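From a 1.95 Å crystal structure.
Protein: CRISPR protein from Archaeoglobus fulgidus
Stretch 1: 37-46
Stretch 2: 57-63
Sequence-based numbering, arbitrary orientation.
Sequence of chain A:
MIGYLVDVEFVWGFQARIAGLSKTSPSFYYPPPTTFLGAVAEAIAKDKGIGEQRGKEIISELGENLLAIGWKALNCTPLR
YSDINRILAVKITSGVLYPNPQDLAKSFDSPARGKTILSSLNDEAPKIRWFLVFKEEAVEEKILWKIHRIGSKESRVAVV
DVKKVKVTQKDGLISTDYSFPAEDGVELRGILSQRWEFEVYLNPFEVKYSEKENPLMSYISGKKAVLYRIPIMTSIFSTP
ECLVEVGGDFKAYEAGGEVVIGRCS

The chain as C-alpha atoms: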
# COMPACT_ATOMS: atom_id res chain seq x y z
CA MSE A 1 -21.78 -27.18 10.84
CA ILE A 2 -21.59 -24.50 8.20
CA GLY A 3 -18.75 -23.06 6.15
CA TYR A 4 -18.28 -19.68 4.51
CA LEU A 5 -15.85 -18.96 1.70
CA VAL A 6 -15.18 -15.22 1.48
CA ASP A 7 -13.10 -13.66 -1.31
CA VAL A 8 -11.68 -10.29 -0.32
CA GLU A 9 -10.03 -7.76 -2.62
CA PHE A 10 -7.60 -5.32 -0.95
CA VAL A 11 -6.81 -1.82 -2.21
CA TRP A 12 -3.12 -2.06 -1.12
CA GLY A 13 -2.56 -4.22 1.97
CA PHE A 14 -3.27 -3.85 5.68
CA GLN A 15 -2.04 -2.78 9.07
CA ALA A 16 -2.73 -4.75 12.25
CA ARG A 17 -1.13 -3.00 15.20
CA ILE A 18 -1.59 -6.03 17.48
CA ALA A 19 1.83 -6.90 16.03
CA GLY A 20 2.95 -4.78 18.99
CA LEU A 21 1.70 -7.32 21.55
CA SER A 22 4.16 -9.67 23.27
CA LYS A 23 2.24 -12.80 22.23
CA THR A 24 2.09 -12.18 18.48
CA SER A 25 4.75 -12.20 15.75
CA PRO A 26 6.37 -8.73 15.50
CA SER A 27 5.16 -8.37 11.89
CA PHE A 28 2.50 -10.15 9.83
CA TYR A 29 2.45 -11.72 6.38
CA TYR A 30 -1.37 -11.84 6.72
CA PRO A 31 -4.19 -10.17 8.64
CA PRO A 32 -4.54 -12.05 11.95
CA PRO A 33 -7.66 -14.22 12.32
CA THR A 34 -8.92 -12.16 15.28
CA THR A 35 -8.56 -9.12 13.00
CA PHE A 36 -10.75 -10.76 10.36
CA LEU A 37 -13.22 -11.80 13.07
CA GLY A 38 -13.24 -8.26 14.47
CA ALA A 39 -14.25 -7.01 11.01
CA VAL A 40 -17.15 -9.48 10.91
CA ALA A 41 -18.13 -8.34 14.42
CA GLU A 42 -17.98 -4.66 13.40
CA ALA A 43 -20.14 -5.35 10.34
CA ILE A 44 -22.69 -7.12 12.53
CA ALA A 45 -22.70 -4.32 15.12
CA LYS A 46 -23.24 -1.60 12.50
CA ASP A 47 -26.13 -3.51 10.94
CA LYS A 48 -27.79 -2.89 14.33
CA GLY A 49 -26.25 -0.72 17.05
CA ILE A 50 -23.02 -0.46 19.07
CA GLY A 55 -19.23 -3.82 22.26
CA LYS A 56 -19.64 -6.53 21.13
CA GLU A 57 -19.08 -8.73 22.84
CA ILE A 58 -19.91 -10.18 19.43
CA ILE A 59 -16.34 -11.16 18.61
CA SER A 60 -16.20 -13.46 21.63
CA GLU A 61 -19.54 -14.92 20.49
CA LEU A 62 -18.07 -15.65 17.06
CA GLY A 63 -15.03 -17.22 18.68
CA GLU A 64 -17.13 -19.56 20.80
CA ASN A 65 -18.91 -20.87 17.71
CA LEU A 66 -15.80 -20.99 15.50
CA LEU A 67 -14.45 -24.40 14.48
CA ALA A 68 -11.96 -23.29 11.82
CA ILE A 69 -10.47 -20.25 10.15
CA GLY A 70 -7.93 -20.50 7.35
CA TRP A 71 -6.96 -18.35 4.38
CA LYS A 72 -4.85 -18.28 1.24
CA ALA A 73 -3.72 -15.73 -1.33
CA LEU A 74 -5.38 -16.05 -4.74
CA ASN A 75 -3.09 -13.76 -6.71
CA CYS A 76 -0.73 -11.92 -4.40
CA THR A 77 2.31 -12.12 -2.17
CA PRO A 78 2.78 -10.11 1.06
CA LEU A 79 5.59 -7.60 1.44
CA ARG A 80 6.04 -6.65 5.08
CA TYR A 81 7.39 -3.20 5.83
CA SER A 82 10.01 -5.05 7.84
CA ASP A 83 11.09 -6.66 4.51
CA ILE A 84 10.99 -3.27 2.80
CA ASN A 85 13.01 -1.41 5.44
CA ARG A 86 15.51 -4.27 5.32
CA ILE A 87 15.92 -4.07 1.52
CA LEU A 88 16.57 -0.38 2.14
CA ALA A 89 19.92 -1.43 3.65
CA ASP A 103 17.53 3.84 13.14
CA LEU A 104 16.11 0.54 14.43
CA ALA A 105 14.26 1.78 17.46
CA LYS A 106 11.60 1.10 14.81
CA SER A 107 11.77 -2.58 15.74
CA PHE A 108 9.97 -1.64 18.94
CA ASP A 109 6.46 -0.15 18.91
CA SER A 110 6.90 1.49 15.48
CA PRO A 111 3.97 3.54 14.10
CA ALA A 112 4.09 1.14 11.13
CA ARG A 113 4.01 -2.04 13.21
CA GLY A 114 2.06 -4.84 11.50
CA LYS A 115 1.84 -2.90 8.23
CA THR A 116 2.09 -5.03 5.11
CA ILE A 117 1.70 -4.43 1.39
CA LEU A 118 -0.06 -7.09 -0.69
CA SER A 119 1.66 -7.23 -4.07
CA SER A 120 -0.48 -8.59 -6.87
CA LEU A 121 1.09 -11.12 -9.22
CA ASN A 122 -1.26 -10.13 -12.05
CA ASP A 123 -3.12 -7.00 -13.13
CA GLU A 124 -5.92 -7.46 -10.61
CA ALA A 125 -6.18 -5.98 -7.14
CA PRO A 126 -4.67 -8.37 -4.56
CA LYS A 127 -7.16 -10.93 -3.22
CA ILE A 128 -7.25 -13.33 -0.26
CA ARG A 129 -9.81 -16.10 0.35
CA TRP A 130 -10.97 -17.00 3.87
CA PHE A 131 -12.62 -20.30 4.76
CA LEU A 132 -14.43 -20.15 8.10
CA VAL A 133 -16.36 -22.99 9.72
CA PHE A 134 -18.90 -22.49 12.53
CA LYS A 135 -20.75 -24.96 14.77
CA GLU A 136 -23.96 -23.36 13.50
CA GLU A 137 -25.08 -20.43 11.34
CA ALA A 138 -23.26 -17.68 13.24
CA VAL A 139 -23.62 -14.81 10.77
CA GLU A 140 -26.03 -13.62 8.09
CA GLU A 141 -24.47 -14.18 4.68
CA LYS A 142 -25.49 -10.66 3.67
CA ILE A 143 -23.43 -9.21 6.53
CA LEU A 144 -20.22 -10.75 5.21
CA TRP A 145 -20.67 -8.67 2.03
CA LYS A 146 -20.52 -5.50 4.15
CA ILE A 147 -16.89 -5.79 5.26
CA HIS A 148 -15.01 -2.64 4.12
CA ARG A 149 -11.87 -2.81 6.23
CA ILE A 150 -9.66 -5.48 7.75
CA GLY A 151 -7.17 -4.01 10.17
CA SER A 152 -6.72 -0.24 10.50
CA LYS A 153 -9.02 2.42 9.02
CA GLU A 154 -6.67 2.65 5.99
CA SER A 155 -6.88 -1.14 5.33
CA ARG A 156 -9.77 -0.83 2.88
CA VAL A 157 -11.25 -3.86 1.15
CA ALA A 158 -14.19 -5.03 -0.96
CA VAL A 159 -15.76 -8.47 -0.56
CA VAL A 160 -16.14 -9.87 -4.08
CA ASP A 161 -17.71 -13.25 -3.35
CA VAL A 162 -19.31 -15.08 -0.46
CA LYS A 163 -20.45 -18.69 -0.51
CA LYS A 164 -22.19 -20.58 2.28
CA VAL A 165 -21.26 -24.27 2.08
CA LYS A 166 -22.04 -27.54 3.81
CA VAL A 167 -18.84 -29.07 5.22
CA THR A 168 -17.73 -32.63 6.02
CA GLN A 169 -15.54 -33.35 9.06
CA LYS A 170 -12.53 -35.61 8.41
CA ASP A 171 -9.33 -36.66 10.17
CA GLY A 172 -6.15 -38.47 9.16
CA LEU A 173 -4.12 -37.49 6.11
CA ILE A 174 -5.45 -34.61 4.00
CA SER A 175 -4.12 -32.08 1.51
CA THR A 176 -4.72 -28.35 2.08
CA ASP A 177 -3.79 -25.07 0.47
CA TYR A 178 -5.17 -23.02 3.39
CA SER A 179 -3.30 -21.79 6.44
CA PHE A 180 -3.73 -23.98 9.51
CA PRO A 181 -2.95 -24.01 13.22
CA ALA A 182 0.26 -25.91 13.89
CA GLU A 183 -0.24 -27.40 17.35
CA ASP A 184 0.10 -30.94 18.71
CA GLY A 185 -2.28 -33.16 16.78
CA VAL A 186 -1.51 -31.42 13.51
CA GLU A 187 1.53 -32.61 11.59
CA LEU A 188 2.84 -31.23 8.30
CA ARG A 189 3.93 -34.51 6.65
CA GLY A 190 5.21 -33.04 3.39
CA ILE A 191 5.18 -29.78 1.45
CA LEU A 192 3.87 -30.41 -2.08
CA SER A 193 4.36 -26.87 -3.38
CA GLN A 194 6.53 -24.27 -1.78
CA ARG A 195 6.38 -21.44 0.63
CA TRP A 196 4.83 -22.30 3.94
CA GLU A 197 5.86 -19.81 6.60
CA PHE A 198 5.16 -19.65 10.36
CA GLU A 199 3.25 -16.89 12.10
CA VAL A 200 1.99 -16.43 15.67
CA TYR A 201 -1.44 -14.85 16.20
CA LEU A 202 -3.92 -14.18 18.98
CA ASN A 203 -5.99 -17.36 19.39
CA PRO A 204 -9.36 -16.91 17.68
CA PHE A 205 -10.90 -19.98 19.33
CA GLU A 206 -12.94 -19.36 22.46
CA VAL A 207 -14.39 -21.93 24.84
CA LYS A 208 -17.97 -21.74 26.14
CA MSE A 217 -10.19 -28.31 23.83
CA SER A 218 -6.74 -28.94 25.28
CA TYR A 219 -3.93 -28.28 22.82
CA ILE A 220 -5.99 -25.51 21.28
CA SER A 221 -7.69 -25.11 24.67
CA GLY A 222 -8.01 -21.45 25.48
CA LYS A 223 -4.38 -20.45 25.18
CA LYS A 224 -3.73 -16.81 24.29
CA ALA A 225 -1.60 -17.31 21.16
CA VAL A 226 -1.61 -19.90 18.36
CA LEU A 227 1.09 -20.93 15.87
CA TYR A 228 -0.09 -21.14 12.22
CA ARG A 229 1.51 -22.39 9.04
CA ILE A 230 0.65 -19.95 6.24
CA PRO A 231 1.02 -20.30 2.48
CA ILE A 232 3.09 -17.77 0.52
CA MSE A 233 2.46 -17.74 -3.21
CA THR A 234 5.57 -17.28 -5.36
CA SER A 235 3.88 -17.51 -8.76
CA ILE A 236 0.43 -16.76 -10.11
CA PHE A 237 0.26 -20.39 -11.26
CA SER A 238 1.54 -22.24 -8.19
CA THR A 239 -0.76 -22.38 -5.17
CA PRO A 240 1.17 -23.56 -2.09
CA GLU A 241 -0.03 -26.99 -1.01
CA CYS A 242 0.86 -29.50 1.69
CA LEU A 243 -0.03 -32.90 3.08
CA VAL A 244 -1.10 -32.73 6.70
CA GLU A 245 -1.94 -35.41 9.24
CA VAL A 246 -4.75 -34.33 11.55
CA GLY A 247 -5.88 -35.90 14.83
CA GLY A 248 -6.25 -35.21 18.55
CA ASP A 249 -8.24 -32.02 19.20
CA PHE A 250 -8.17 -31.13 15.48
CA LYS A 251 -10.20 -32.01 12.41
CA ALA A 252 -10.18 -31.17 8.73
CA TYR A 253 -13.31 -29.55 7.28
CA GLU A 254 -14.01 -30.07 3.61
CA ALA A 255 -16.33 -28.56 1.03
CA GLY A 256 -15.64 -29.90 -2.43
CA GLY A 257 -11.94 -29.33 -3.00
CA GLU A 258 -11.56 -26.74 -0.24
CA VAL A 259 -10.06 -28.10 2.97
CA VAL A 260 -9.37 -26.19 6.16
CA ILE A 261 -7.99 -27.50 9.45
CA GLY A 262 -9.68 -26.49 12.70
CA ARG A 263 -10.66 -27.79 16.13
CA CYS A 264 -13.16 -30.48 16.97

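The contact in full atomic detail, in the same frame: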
# COMPACT_ATOMS: atom_id res chain seq x y z
N LEU A 37 -12.02 -11.63 12.25
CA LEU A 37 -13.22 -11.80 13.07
C LEU A 37 -13.74 -10.48 13.62
O LEU A 37 -14.94 -10.28 13.72
CB LEU A 37 -12.99 -12.79 14.22
CG LEU A 37 -12.88 -14.26 13.80
CD1 LEU A 37 -12.49 -15.13 14.97
CD2 LEU A 37 -14.19 -14.77 13.16
N GLY A 38 -12.84 -9.58 14.00
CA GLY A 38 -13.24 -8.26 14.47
C GLY A 38 -13.97 -7.47 13.39
O GLY A 38 -14.87 -6.69 13.68
N ALA A 39 -13.58 -7.67 12.13
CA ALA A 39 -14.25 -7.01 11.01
C ALA A 39 -15.66 -7.56 10.83
O ALA A 39 -16.60 -6.80 10.59
CB ALA A 39 -13.44 -7.16 9.72
N VAL A 40 -15.82 -8.88 10.93
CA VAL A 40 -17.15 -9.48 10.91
C VAL A 40 -18.00 -8.89 12.05
O VAL A 40 -19.14 -8.46 11.84
CB VAL A 40 -17.08 -11.01 11.06
CG1 VAL A 40 -18.50 -11.62 11.01
CG2 VAL A 40 -16.21 -11.62 9.97
N ALA A 41 -17.42 -8.85 13.25
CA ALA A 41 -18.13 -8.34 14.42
C ALA A 41 -18.56 -6.88 14.21
O ALA A 41 -19.71 -6.52 14.50
CB ALA A 41 -17.26 -8.46 15.67
N GLU A 42 -17.65 -6.05 13.71
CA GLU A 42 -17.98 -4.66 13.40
C GLU A 42 -19.12 -4.55 12.39
O GLU A 42 -19.99 -3.68 12.52
CB GLU A 42 -16.76 -3.89 12.88
CG GLU A 42 -17.11 -2.48 12.39
CD GLU A 42 -15.90 -1.60 12.08
OE1 GLU A 42 -14.78 -2.13 11.93
OE2 GLU A 42 -16.08 -0.36 11.99
N ALA A 43 -19.11 -5.40 11.37
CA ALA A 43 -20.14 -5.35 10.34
C ALA A 43 -21.50 -5.75 10.91
O ALA A 43 -22.54 -5.23 10.50
CB ALA A 43 -19.77 -6.23 9.17
N ILE A 44 -21.47 -6.68 11.85
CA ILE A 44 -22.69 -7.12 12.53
C ILE A 44 -23.22 -6.01 13.45
O ILE A 44 -24.42 -5.73 13.46
CB ILE A 44 -22.45 -8.40 13.34
CG1 ILE A 44 -22.19 -9.59 12.40
CG2 ILE A 44 -23.65 -8.69 14.23
CD1 ILE A 44 -21.72 -10.85 13.13
N ALA A 45 -22.32 -5.39 14.20
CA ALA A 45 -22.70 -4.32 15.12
C ALA A 45 -23.34 -3.14 14.39
O ALA A 45 -24.37 -2.63 14.81
CB ALA A 45 -21.51 -3.86 15.93
N LYS A 46 -22.71 -2.70 13.30
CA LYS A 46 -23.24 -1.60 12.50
C LYS A 46 -24.64 -1.89 11.98
O LYS A 46 -25.53 -1.05 12.08
CB LYS A 46 -22.31 -1.27 11.33
CG LYS A 46 -21.05 -0.54 11.73
CD LYS A 46 -20.39 0.11 10.52
CE LYS A 46 -19.35 1.13 10.94
NZ LYS A 46 -19.03 2.07 9.83
N GLU A 57 -18.03 -7.77 22.52
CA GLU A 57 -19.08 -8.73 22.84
C GLU A 57 -19.28 -9.77 21.75
O GLU A 57 -19.17 -10.97 21.99
N ILE A 58 -19.58 -9.30 20.55
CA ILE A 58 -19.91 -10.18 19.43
C ILE A 58 -18.71 -11.00 18.98
O ILE A 58 -18.86 -12.14 18.56
CB ILE A 58 -20.45 -9.37 18.24
CG1 ILE A 58 -21.77 -8.71 18.62
CG2 ILE A 58 -20.62 -10.25 17.00
CD1 ILE A 58 -22.19 -7.60 17.70
N ILE A 59 -17.51 -10.43 19.07
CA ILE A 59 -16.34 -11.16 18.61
C ILE A 59 -16.09 -12.40 19.47
O ILE A 59 -15.68 -13.44 18.95
CB ILE A 59 -15.08 -10.28 18.58
CG1 ILE A 59 -14.02 -10.93 17.69
CG2 ILE A 59 -14.53 -10.07 19.97
CD1 ILE A 59 -12.68 -10.22 17.71
N SER A 60 -16.35 -12.30 20.77
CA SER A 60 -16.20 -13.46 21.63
C SER A 60 -17.29 -14.49 21.33
O SER A 60 -17.06 -15.70 21.45
CB SER A 60 -16.18 -13.08 23.12
OG SER A 60 -17.48 -12.81 23.60
N GLU A 61 -18.47 -14.02 20.91
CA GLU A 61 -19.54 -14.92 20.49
C GLU A 61 -19.14 -15.69 19.22
O GLU A 61 -19.39 -16.89 19.11
CB GLU A 61 -20.83 -14.15 20.22
CG GLU A 61 -21.32 -13.29 21.37
CD GLU A 61 -22.68 -12.66 21.10
OE1 GLU A 61 -23.12 -12.68 19.93
OE2 GLU A 61 -23.30 -12.15 22.06
N LEU A 62 -18.53 -14.99 18.27
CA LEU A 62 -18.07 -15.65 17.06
C LEU A 62 -17.03 -16.70 17.41
O LEU A 62 -17.06 -17.82 16.89
CB LEU A 62 -17.48 -14.63 16.09
CG LEU A 62 -18.51 -13.69 15.47
CD1 LEU A 62 -17.81 -12.56 14.72
CD2 LEU A 62 -19.44 -14.48 14.56
N GLY A 63 -16.12 -16.35 18.31
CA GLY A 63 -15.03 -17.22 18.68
C GLY A 63 -15.49 -18.48 19.38
O GLY A 63 -14.87 -19.53 19.25

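Two helices can pack with no polar link between them when small and aliphatic residues recur on the facing sides. The pair formed by residues 37–46 and 58–63 illustrates the principle compactly. Their axes come within 8.9 Å and their N-to-C directions diverge by 123°, so the helices cross obliquely, closer to antiparallel than to parallel. The backbones draw nearest where the CA atoms of Ala41 and Ile59 lie 5.4 Å apart. No hydrogen bond links the stretches; the backbone of stretch 1 is bonded along its own helix, as in the 2.9 Å bond from Ala41 N to Leu37 O, and stretch 2 begins the same pattern with Leu62 N to Ile58 O, also 2.9 Å. The surfaces offered across the gap are mostly hydrocarbon.

Stretch 2 opens with Glu57, which follows a cis peptide bond and occupies the N-cap position. Its side chain is not modelled beyond CA, but its carbonyl is well used: Ser60 OG donates to Glu57 O at 3.0 Å, while the backbone bonds to the same oxygen from Ser60 N and Glu61 N, each 3.3 Å, are weak.

Ile58, the first helical residue, points toward the partner helix and spans about one turn of it, from Ala41 to Ala45. Its CG2 lies 4.0 Å from Ala41 CB, and its CD1 reaches 3.9 Å from Ile44 CG2 and 4.2 Å from Ala45 CB. The m,t rotamer extends the side chain along this row of apolar groups.

Ile59 sits at the closest approach. Its CA-to-CB bond runs sideways, yet the end of the side chain comes nearer: CG1 meets Leu37 CB at 4.1 Å, and CD1 lies 3.8 Å from Gly38 N, so the side chain's end packs against backbone. On the Ala41 side, CB of Ile59 is 4.1 Å from Ala41 CB, and Ile59 N is 3.9 Å from that same methyl. A single small methyl thus packs directly against the opposing backbone.

Ser60 and Glu61 make no contact with stretch 1, as expected when the helix turns its next two residues out of reach. One turn on from Ile58, Leu62 points back toward the partner. Its CD1 nestles among Leu37, Val40 and Ala41, lying 3.8 Å from Leu37 O, 3.9 Å from Val40 CG1 and 4.2 Å from Ala41 CB. Gly63 ends the stretch without a close contact. The 386 Å² buried in total, both sides summed, therefore rests on van der Waals packing and the exclusion of water.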